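Alpha-1,2-mannosyltransferase (Ktr4), putative (Neosartorya fumigata, PDB 7BOP) belongs to the glycolipid 2-alpha-mannosyltransferase family of GT-A-fold glycosyltransferases and binds guanosine-5'-diphosphate and a manganese ion. Local coordinates at residues A330-W335 with F380-H386. Residues are numbered along the deposited sequence.
Sequences AAKVHW and FKHVGMH
A chain terminus can be fixed to an edge strand through its own carboxylate, and His-386, the last residue, exemplifies this. Helical conformation ends at His-382; Gly-384, at phi 132° and psi -178°, where a side chain would jam against the carbonyl O of Val-383, carries the tail back to strand 333-335, the CA atoms of His-334 and His-386 lying 5.7 Å apart. The carboxylate has two donors: Trp-335 N donates a hydrogen bond to His-386 OXT (2.9 Å) and His-334 ND1 another to His-386 O (2.6 Å). With chi1 in p, the imidazole of His-386 turns back, so that its NE2 donates to Ala-330 O (2.9 Å). The CA-to-CB bond of Trp-335 points toward the tail, and with chi1 t its indole receives Phe-380 CZ over one face, 3.5 Å from Trp-335 CZ3, ring planes at 47°. Val-383 CG1 meets Ala-330 CB at 4.0 Å. Strand 333-335 runs parallel to strand 218-224; there Phe-220 stacks on Trp-335 and Thr-221 O accepts a hydrogen bond from Trp-335 NE1, while helix 376-382 touches Val-333 through Tyr-379.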
ATOM      1  N   ALA A 330      -2.853  15.172  -5.992  1.00 29.35           N
ATOM      2  CA  ALA A 330      -2.028  14.214  -6.744  1.00 29.23           C
ATOM      3  C   ALA A 330      -0.543  14.578  -6.771  1.00 30.46           C
ATOM      4  O   ALA A 330       0.307  13.695  -6.868  1.00 29.82           O
ATOM      5  CB  ALA A 330      -2.555  14.049  -8.166  1.00 28.62           C
ATOM      6  N   ALA A 331      -0.233  15.875  -6.650  1.00 30.67           N
ATOM      7  CA  ALA A 331       1.153  16.336  -6.549  1.00 31.90           C
ATOM      8  C   ALA A 331       1.823  15.856  -5.274  1.00 30.73           C
ATOM      9  O   ALA A 331       3.037  15.814  -5.225  1.00 31.47           O
ATOM     10  CB  ALA A 331       1.236  17.856  -6.623  1.00 33.09           C
ATOM     11  N   LYS A 332       1.038  15.499  -4.259  1.00 31.39           N
ATOM     12  CA  LYS A 332       1.560  14.989  -2.983  1.00 31.65           C
ATOM     13  C   LYS A 332       1.604  13.463  -2.896  1.00 29.83           C
ATOM     14  O   LYS A 332       1.822  12.915  -1.811  1.00 28.54           O
ATOM     15  CB  LYS A 332       0.733  15.543  -1.820  1.00 33.26           C
ATOM     16  CG  LYS A 332       0.639  17.059  -1.758  1.00 36.36           C
ATOM     17  CD  LYS A 332       2.007  17.702  -1.782  1.00 42.59           C
ATOM     18  CE  LYS A 332       1.985  19.125  -1.234  1.00 48.00           C
ATOM     19  NZ  LYS A 332       3.281  19.789  -1.551  1.00 51.06           N
ATOM     20  N   VAL A 333       1.395  12.782  -4.026  1.00 29.11           N
ATOM     21  CA  VAL A 333       1.552  11.329  -4.120  1.00 29.44           C
ATOM     22  C   VAL A 333       2.835  11.080  -4.895  1.00 28.78           C
ATOM     23  O   VAL A 333       3.067  11.711  -5.933  1.00 29.18           O
ATOM     24  CB  VAL A 333       0.335  10.667  -4.806  1.00 28.76           C
ATOM     25  CG1 VAL A 333       0.556   9.160  -4.987  1.00 28.92           C
ATOM     26  CG2 VAL A 333      -0.923  10.927  -3.994  1.00 28.65           C
ATOM     27  N   HIS A 334       3.675  10.179  -4.391  1.00 27.39           N
ATOM     28  CA  HIS A 334       5.032  10.017  -4.904  1.00 28.36           C
ATOM     29  C   HIS A 334       5.335   8.562  -5.258  1.00 26.66           C
ATOM     30  O   HIS A 334       5.024   7.648  -4.495  1.00 25.62           O
ATOM     31  CB  HIS A 334       6.039  10.531  -3.859  1.00 28.94           C
ATOM     32  CG  HIS A 334       7.474  10.271  -4.207  1.00 28.96           C
ATOM     33  ND1 HIS A 334       8.104  10.860  -5.280  1.00 30.31           N
ATOM     34  CD2 HIS A 334       8.412   9.506  -3.599  1.00 29.29           C
ATOM     35  CE1 HIS A 334       9.361  10.463  -5.328  1.00 29.93           C
ATOM     36  NE2 HIS A 334       9.570   9.637  -4.319  1.00 30.43           N
ATOM     37  N   TRP A 335       5.913   8.358  -6.435  1.00 26.84           N
ATOM     38  CA  TRP A 335       6.451   7.041  -6.811  1.00 27.40           C
ATOM     39  C   TRP A 335       7.867   6.908  -6.256  1.00 26.43           C
ATOM     40  O   TRP A 335       8.786   7.588  -6.717  1.00 27.83           O
ATOM     41  CB  TRP A 335       6.479   6.894  -8.327  1.00 27.16           C
ATOM     42  CG  TRP A 335       7.026   5.589  -8.820  1.00 26.51           C
ATOM     43  CD1 TRP A 335       6.875   4.369  -8.246  1.00 27.47           C
ATOM     44  CD2 TRP A 335       7.773   5.379 -10.016  1.00 27.41           C
ATOM     45  NE1 TRP A 335       7.503   3.408  -8.996  1.00 28.09           N
ATOM     46  CE2 TRP A 335       8.055   3.998 -10.096  1.00 26.67           C
ATOM     47  CE3 TRP A 335       8.234   6.225 -11.035  1.00 27.32           C
ATOM     48  CZ2 TRP A 335       8.789   3.445 -11.140  1.00 27.47           C
ATOM     49  CZ3 TRP A 335       8.968   5.673 -12.074  1.00 27.96           C
ATOM     50  CH2 TRP A 335       9.239   4.298 -12.119  1.00 27.19           C
ATOM     51  N   PHE A 380       1.177   6.938 -15.227  1.00 29.59           N
ATOM     52  CA  PHE A 380       2.181   7.890 -15.678  1.00 32.34           C
ATOM     53  C   PHE A 380       1.630   8.866 -16.721  1.00 32.93           C
ATOM     54  O   PHE A 380       2.022  10.024 -16.731  1.00 34.05           O
ATOM     55  CB  PHE A 380       3.420   7.164 -16.226  1.00 32.04           C
ATOM     56  CG  PHE A 380       4.206   6.396 -15.187  1.00 31.69           C
ATOM     57  CD1 PHE A 380       4.029   6.594 -13.808  1.00 31.69           C
ATOM     58  CD2 PHE A 380       5.170   5.487 -15.600  1.00 32.40           C
ATOM     59  CE1 PHE A 380       4.782   5.883 -12.889  1.00 31.62           C
ATOM     60  CE2 PHE A 380       5.926   4.783 -14.682  1.00 32.33           C
ATOM     61  CZ  PHE A 380       5.736   4.984 -13.323  1.00 31.79           C
ATOM     62  N   LYS A 381       0.714   8.404 -17.568  1.00 32.81           N
ATOM     63  CA  LYS A 381       0.044   9.287 -18.529  1.00 34.91           C
ATOM     64  C   LYS A 381      -0.907  10.264 -17.835  1.00 34.37           C
ATOM     65  O   LYS A 381      -0.862  11.475 -18.090  1.00 34.95           O
ATOM     66  CB  LYS A 381      -0.722   8.465 -19.574  1.00 39.26           C
ATOM     67  CG  LYS A 381      -1.560   9.293 -20.539  1.00 44.91           C
ATOM     68  CD  LYS A 381      -2.141   8.412 -21.631  1.00 51.30           C
ATOM     69  CE  LYS A 381      -3.135   9.180 -22.489  1.00 55.08           C
ATOM     70  NZ  LYS A 381      -3.623   8.310 -23.594  1.00 58.73           N
ATOM     71  N   HIS A 382      -1.769   9.741 -16.967  1.00 32.16           N
ATOM     72  CA  HIS A 382      -2.860  10.539 -16.386  1.00 33.46           C
ATOM     73  C   HIS A 382      -2.475  11.345 -15.155  1.00 34.01           C
ATOM     74  O   HIS A 382      -3.139  12.331 -14.840  1.00 34.41           O
ATOM     75  CB  HIS A 382      -4.044   9.638 -16.059  1.00 33.60           C
ATOM     76  CG  HIS A 382      -4.700   9.087 -17.276  1.00 35.16           C
ATOM     77  ND1 HIS A 382      -5.422   9.882 -18.137  1.00 37.41           N
ATOM     78  CD2 HIS A 382      -4.694   7.848 -17.814  1.00 36.03           C
ATOM     79  CE1 HIS A 382      -5.850   9.149 -19.150  1.00 39.75           C
ATOM     80  NE2 HIS A 382      -5.418   7.912 -18.980  1.00 38.42           N
ATOM     81  N   VAL A 383      -1.428  10.914 -14.456  1.00 32.08           N
ATOM     82  CA  VAL A 383      -1.027  11.550 -13.192  1.00 32.97           C
ATOM     83  C   VAL A 383       0.443  11.966 -13.263  1.00 33.48           C
ATOM     84  O   VAL A 383       0.742  13.122 -13.032  1.00 35.47           O
ATOM     85  CB  VAL A 383      -1.309  10.654 -11.966  1.00 32.19           C
ATOM     86  CG1 VAL A 383      -1.009  11.395 -10.663  1.00 33.10           C
ATOM     87  CG2 VAL A 383      -2.758  10.189 -11.969  1.00 33.41           C
ATOM     88  N   GLY A 384       1.352  11.037 -13.555  1.00 32.10           N
ATOM     89  CA  GLY A 384       2.762  11.380 -13.761  1.00 32.22           C
ATOM     90  C   GLY A 384       3.712  10.488 -12.999  1.00 31.79           C
ATOM     91  O   GLY A 384       3.285   9.573 -12.301  1.00 32.99           O
ATOM     92  N   MET A 385       4.997  10.789 -13.133  1.00 31.42           N
ATOM     93  CA  MET A 385       6.095   9.955 -12.623  1.00 33.38           C
ATOM     94  C   MET A 385       6.801  10.582 -11.428  1.00 31.94           C
ATOM     95  O   MET A 385       7.831  10.087 -10.990  1.00 33.27           O
ATOM     96  CB  MET A 385       7.111   9.719 -13.746  1.00 35.43           C
ATOM     97  CG  MET A 385       6.570   8.806 -14.826  1.00 39.36           C
ATOM     98  SD  MET A 385       7.679   8.625 -16.233  1.00 45.17           S
ATOM     99  CE  MET A 385       7.402  10.176 -17.058  1.00 45.37           C
ATOM    100  N   HIS A 386       6.237  11.665 -10.909  1.00 30.82           N
ATOM    101  CA  HIS A 386       6.808  12.403  -9.773  1.00 32.17           C
ATOM    102  C   HIS A 386       6.680  11.602  -8.470  1.00 33.88           C
ATOM    103  O   HIS A 386       7.098  12.066  -7.407  1.00 33.71           O
ATOM    104  CB  HIS A 386       6.117  13.765  -9.614  1.00 31.99           C
ATOM    105  CG  HIS A 386       4.643  13.654  -9.398  1.00 32.20           C
ATOM    106  ND1 HIS A 386       3.752  13.484 -10.435  1.00 32.92           N
ATOM    107  CD2 HIS A 386       3.913  13.604  -8.263  1.00 31.86           C
ATOM    108  CE1 HIS A 386       2.534  13.357  -9.948  1.00 32.46           C
ATOM    109  NE2 HIS A 386       2.604  13.433  -8.633  1.00 32.45           N
ATOM    110  OXT HIS A 386       6.153  10.485  -8.423  1.00 30.34           O
TER